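L-ribulose 3-epimerase (Mesorhizobium loti, PDB 3VYL) catalyses the epimerization of ketoses at C3, interconverting L-ribulose and L-xylulose efficiently and accepting D-psicose and D-tagatose less well, probably with a bound manganese ion. Local coordinates at the interface of chains A and B and the interface of chains A and C. Sequence-based numbering; all coordinates share one arbitrary frame. Chains: chain A/B/C, L-ribulose 3-epimerase.

Contact 1: the interface of chains A and B. Residues chain A 211, 260; chain B 151, 158-159, 186-189.
A:Arg260 reaches across to B:Glu187 and holds it at two points with one terminal nitrogen. A:Arg260 NH2 gives a nearly straight bond to the carboxylate oxygen B:Glu187 OE1 (3.0 Å, 167° at H), lying in the guanidinium plane and meeting OE1 almost along its C-O axis. A:Arg260 NH2 also reaches the main-chain B:Glu187 O at 2.9 Å, on a lone pair in the carbonyl plane but with a more bent N-H. Water 1 ties NH1 and NH2 to that carbonyl, and water 2 joins NE to OE1. B:Thr159 OG1 lies 3.5 Å from A:Arg260 NH1, over the rim of one guanidinium face. Extended from CG to NE, the A:Arg260 chain brings its guanidinium to B:Glu187. In the other direction B:Arg151 NH2 donates to A:His211 O (2.9 Å), tilted from the carbonyl plane.

In the second shell B:Arg151 grips the same carboxylate side-on, B:Arg151 NE to B:Glu187 OE2 at 2.8 Å and NH2 to OE1, while its backbone N meets OE2 from above the carboxylate plane. A glutamine in place of B:Glu187 would probably leave the two arginines without the charge that offsets them. B:Glu187 closes helix 181-187, just after the strand ending in metal ligand Asp180, so this seam of the TIM barrel probably lies near the manganese site.

Contact 2: the interface of chains A and C. Residues chain A 123, 161, 165, 169; chain C 294, 296.
The indole of A:Trp123 offers one face to the aliphatic chain of C:Lys296, which crosses it at about a right angle. C:Lys296 CG sits over the six-membered ring of A:Trp123, 3.3 Å from its centroid, and CD over the five-membered ring, making two CH-pi contacts. At the indole edge lies the carboxylate of A:Asp169, whose OD2 accepts from A:Trp123 NE1 (2.9 Å, 141° at H) on its anti side, tilted from the ring plane.

The ammonium group of C:Lys296 arrives on the syn side of the same oxygen, C:Lys296 NZ forming a hydrogen-bonded salt bridge with A:Asp169 OD2. OD2 thus links the indole N-H of its own chain with the charge of the neighbour. Bends at chi2 and chi3 (-140° and -89°) let the lysine chain follow the indole before its amine turns to the acid. Beside this pair the guanidinium of C:Arg294 packs on A:Ala165, C:Arg294 NH2 lying 3.8 Å from A:Ala165 CB; C:Arg294 NH2 is 4.4 Å from A:Asp169 OD1, not in contact, and may add a weak attraction.

Helices 120-139 and 160-170 of chain A thereby receive the C-terminal tail of chain C, which follows the long helix 266-292. The exchange of tails between the two chains probably helps hold the deposited tetramer together.

Contact 3: the interface of chains A and B. Residues chain A 184-185, 188-189; chain B 185, 210, 218-219.
A:Asn185 and B:Asn219 cross with their amide planes 16° apart, nearly parallel. A:Asn185 OD1 lies against B:Asn219 CB and CG, the former 3.5 Å away. B:Asn219 ND2 instead turns to the backbone, donating to A:Asn185 O (3.1 Å), which it meets from above the carbonyl plane. A:Glu188 O is also near this nitrogen, but no N-H points to it.

The two copies of Asn185 meet at about a right angle, their amide planes 27° apart. In each, CG lies opposite the backbone N (chi1 -152° in A:Asn185), which carries the amide outward from helix 181-187 to its counterpart. As modelled, A:Asn185 ND2 and B:Asn185 ND2 lie 3.1 Å apart with no hydrogen bond between them; water 3 is 3.0 Å from both A:Asn185 ND2 and B:Asn185 ND2 and also reaches B:Asn219 O. A:Asn185 ND2 lies 2.7 Å from water 5, which in turn reaches B:Asn185 O.

B:Ser210 OG accepts from B:Asn219 N (2.9 Å), steadying the residue that crosses the interface. The same hydroxyl is joined through water 4 to A:Glu188 O, 2.6 Å from that water. This largely polar, hydrated seam brings helix 181-187 of both chains together around the two-fold axis and probably helps set the register of the A-B pair.

Contact 1: the interface of chains A and B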
# COMPACT_ATOMS: atom_id res chain seq x y z
N HIS A 211 10.82 -5.13 -11.09
CA HIS A 211 11.88 -5.99 -11.62
C HIS A 211 11.84 -6.15 -13.11
O HIS A 211 12.61 -6.93 -13.67
CB HIS A 211 11.86 -7.36 -10.96
CG HIS A 211 10.48 -7.94 -10.82
ND1 HIS A 211 9.63 -8.04 -11.86
CD2 HIS A 211 9.82 -8.47 -9.72
CE1 HIS A 211 8.48 -8.60 -11.45
NE2 HIS A 211 8.60 -8.86 -10.13
N ARG A 260 18.70 -12.42 -15.67
CA ARG A 260 17.76 -13.50 -15.44
C ARG A 260 16.48 -13.12 -16.12
O ARG A 260 16.14 -11.93 -16.22
CB ARG A 260 17.56 -13.75 -13.93
CG ARG A 260 16.96 -12.59 -13.17
CD ARG A 260 17.08 -12.73 -11.66
NE ARG A 260 16.51 -11.53 -11.05
CZ ARG A 260 15.32 -11.47 -10.46
NH1 ARG A 260 14.57 -12.56 -10.33
NH2 ARG A 260 14.90 -10.32 -9.96
N ARG B 151 20.72 -5.95 -9.84
CA ARG B 151 21.37 -6.27 -11.12
C ARG B 151 22.58 -5.39 -11.52
O ARG B 151 23.54 -5.87 -12.13
CB ARG B 151 20.32 -6.26 -12.24
CG ARG B 151 19.56 -4.95 -12.39
CD ARG B 151 18.31 -5.10 -13.23
NE ARG B 151 17.26 -5.89 -12.56
CZ ARG B 151 16.11 -6.23 -13.13
NH1 ARG B 151 15.85 -5.86 -14.38
NH2 ARG B 151 15.22 -6.95 -12.47
N ASN B 158 21.05 -12.01 -7.06
CA ASN B 158 20.24 -10.82 -7.02
C ASN B 158 19.03 -10.96 -6.17
O ASN B 158 18.42 -10.03 -5.83
CB ASN B 158 19.81 -10.42 -8.43
CG ASN B 158 20.94 -9.93 -9.26
OD1 ASN B 158 21.81 -9.28 -8.80
ND2 ASN B 158 20.92 -10.26 -10.49
N THR B 159 18.73 -12.17 -5.83
CA THR B 159 17.44 -12.55 -5.25
C THR B 159 17.67 -13.41 -4.00
O THR B 159 18.65 -14.12 -3.92
CB THR B 159 16.62 -13.30 -6.34
OG1 THR B 159 15.77 -12.36 -7.01
CG2 THR B 159 15.79 -14.39 -5.78
N ILE B 186 13.94 -3.50 -5.80
CA ILE B 186 14.21 -3.60 -7.23
C ILE B 186 14.02 -5.05 -7.70
O ILE B 186 13.34 -5.28 -8.71
CB ILE B 186 15.63 -3.09 -7.59
CG1 ILE B 186 15.82 -1.64 -7.13
CG2 ILE B 186 15.89 -3.23 -9.09
CD1 ILE B 186 17.23 -1.11 -7.26
N GLU B 187 14.57 -6.01 -6.95
CA GLU B 187 14.73 -7.38 -7.44
C GLU B 187 13.68 -8.40 -6.99
O GLU B 187 13.40 -9.34 -7.73
CB GLU B 187 16.14 -7.90 -7.16
CG GLU B 187 17.26 -7.03 -7.71
CD GLU B 187 17.34 -7.05 -9.23
OE1 GLU B 187 16.84 -8.02 -9.83
OE2 GLU B 187 17.88 -6.09 -9.82
N GLU B 188 13.11 -8.23 -5.80
CA GLU B 188 12.15 -9.23 -5.28
C GLU B 188 10.73 -9.04 -5.79
O GLU B 188 10.28 -7.91 -5.97
CB GLU B 188 12.11 -9.25 -3.75
CG GLU B 188 13.46 -9.40 -3.08
CD GLU B 188 14.08 -10.78 -3.18
OE1 GLU B 188 15.21 -10.92 -2.67
OE2 GLU B 188 13.46 -11.72 -3.74
N ALA B 189 10.00 -10.12 -5.92
CA ALA B 189 8.59 -10.06 -6.20
C ALA B 189 7.71 -9.47 -5.10
O ALA B 189 6.86 -8.72 -5.36
CB ALA B 189 8.11 -11.42 -6.60
O HOH W 1 12.21 -11.39 -9.01
O HOH W 2 18.46 -9.36 -11.31

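Contact 2: the interface of chains A and C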
# COMPACT_ATOMS: atom_id res chain seq x y z
N TRP A 123 25.00 19.69 -18.23
CA TRP A 123 23.59 20.12 -18.22
C TRP A 123 23.30 21.11 -19.32
O TRP A 123 22.45 20.86 -20.19
CB TRP A 123 23.24 20.70 -16.85
CG TRP A 123 21.77 21.00 -16.65
CD1 TRP A 123 21.06 22.10 -17.11
CD2 TRP A 123 20.79 20.21 -15.90
NE1 TRP A 123 19.75 22.04 -16.72
CE2 TRP A 123 19.52 20.93 -15.99
CE3 TRP A 123 20.84 19.01 -15.19
CZ2 TRP A 123 18.36 20.46 -15.38
CZ3 TRP A 123 19.67 18.54 -14.59
CH2 TRP A 123 18.46 19.25 -14.69
N ALA A 161 11.35 16.09 -11.53
CA ALA A 161 11.67 17.49 -11.23
C ALA A 161 12.93 17.97 -11.94
O ALA A 161 12.98 19.12 -12.37
CB ALA A 161 11.78 17.70 -9.72
N ALA A 165 12.94 21.14 -14.71
CA ALA A 165 13.98 22.17 -14.69
C ALA A 165 14.78 22.16 -15.97
O ALA A 165 15.02 23.21 -16.58
CB ALA A 165 14.91 21.96 -13.50
N ASP A 169 15.10 25.04 -18.88
CA ASP A 169 16.36 25.58 -19.41
C ASP A 169 16.50 25.52 -20.93
O ASP A 169 17.25 26.32 -21.51
CB ASP A 169 17.56 24.88 -18.76
CG ASP A 169 17.69 25.21 -17.28
OD1 ASP A 169 16.88 26.02 -16.78
OD2 ASP A 169 18.59 24.66 -16.62
N ARG C 294 15.04 20.29 -7.36
CA ARG C 294 15.53 20.30 -8.73
C ARG C 294 16.74 19.37 -8.93
O ARG C 294 16.84 18.70 -9.95
CB ARG C 294 15.82 21.74 -9.16
CG ARG C 294 14.53 22.56 -9.25
CD ARG C 294 14.75 24.07 -9.29
NE ARG C 294 14.80 24.60 -10.66
CZ ARG C 294 15.90 25.02 -11.27
NH1 ARG C 294 17.07 25.01 -10.63
NH2 ARG C 294 15.83 25.47 -12.52
N LYS C 296 19.85 20.10 -9.55
CA LYS C 296 20.66 20.48 -10.70
C LYS C 296 22.10 20.55 -10.23
O LYS C 296 22.36 21.04 -9.14
CB LYS C 296 20.21 21.82 -11.29
CG LYS C 296 20.28 21.84 -12.81
CD LYS C 296 20.79 23.16 -13.38
CE LYS C 296 19.68 24.16 -13.62
NZ LYS C 296 20.04 25.14 -14.69

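Contact 3: the interface of chains A and B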
# COMPACT_ATOMS: atom_id res chain seq x y z
N MET A 184 11.06 5.35 -12.03
CA MET A 184 10.45 6.24 -11.04
C MET A 184 10.48 5.62 -9.65
O MET A 184 10.77 6.30 -8.67
CB MET A 184 9.01 6.60 -11.44
CG MET A 184 8.92 7.66 -12.52
SD MET A 184 7.27 8.37 -12.71
CE MET A 184 6.43 7.02 -13.54
N ASN A 185 10.17 4.32 -9.58
CA ASN A 185 10.11 3.64 -8.30
C ASN A 185 11.46 3.61 -7.59
O ASN A 185 11.51 3.53 -6.37
CB ASN A 185 9.55 2.23 -8.46
CG ASN A 185 8.83 1.74 -7.22
OD1 ASN A 185 7.79 2.30 -6.84
ND2 ASN A 185 9.37 0.71 -6.57
N GLU A 188 12.10 8.43 -7.64
CA GLU A 188 11.14 9.40 -7.12
C GLU A 188 10.82 9.21 -5.62
O GLU A 188 10.95 8.11 -5.07
CB GLU A 188 9.85 9.42 -7.96
CG GLU A 188 10.04 9.54 -9.47
CD GLU A 188 10.43 10.93 -9.95
OE1 GLU A 188 10.42 11.90 -9.15
OE2 GLU A 188 10.75 11.07 -11.16
N ALA A 189 10.43 10.30 -4.97
CA ALA A 189 10.05 10.30 -3.56
C ALA A 189 8.73 9.57 -3.46
O ALA A 189 8.50 8.81 -2.52
CB ALA A 189 9.91 11.72 -3.03
N ASN B 185 13.67 -4.21 -3.16
CA ASN B 185 12.55 -3.53 -3.82
C ASN B 185 12.70 -3.50 -5.33
O ASN B 185 11.71 -3.47 -6.06
CB ASN B 185 12.39 -2.12 -3.27
CG ASN B 185 10.96 -1.64 -3.33
OD1 ASN B 185 10.06 -2.26 -2.74
ND2 ASN B 185 10.72 -0.55 -4.03
N SER B 210 13.99 3.27 -1.04
CA SER B 210 14.07 3.06 -2.50
C SER B 210 15.12 3.90 -3.22
O SER B 210 15.73 3.45 -4.18
CB SER B 210 12.69 3.30 -3.16
OG SER B 210 12.22 4.62 -2.92
N GLY B 218 10.34 7.57 0.42
CA GLY B 218 10.47 6.86 -0.84
C GLY B 218 9.30 5.93 -1.08
O GLY B 218 8.20 6.17 -0.58
N ASN B 219 9.54 4.86 -1.82
CA ASN B 219 8.46 4.00 -2.28
C ASN B 219 8.37 2.65 -1.58
O ASN B 219 7.49 1.84 -1.92
CB ASN B 219 8.58 3.78 -3.80
CG ASN B 219 8.35 5.06 -4.58
OD1 ASN B 219 7.29 5.69 -4.47
ND2 ASN B 219 9.36 5.46 -5.36
O HOH W 3 7.80 -0.05 -4.15
O HOH W 4 12.79 6.27 -4.70
O HOH W 5 11.56 -0.60 -7.52

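Contacts 1 and 3 belong to the same two-fold A-B interface, their C-alpha centres about 15 Å apart. Both draw on helix 181-187 and the Glu188-Ala189 segment after it: chain B supplies them in contact 1, while in contact 3 the helix comes from both chains and the segment from chain A. The loop residues Ser210 and His211 are likewise divided between them. Contact 2 lies in the separate A-C interface, about 30 Å from contact 1 and 19 Å from contact 3. Chain A thus meets two neighbours through different surfaces, and these contacts with their copies probably hold the deposited four-chain assembly, though the structure alone does not show that it forms in solution.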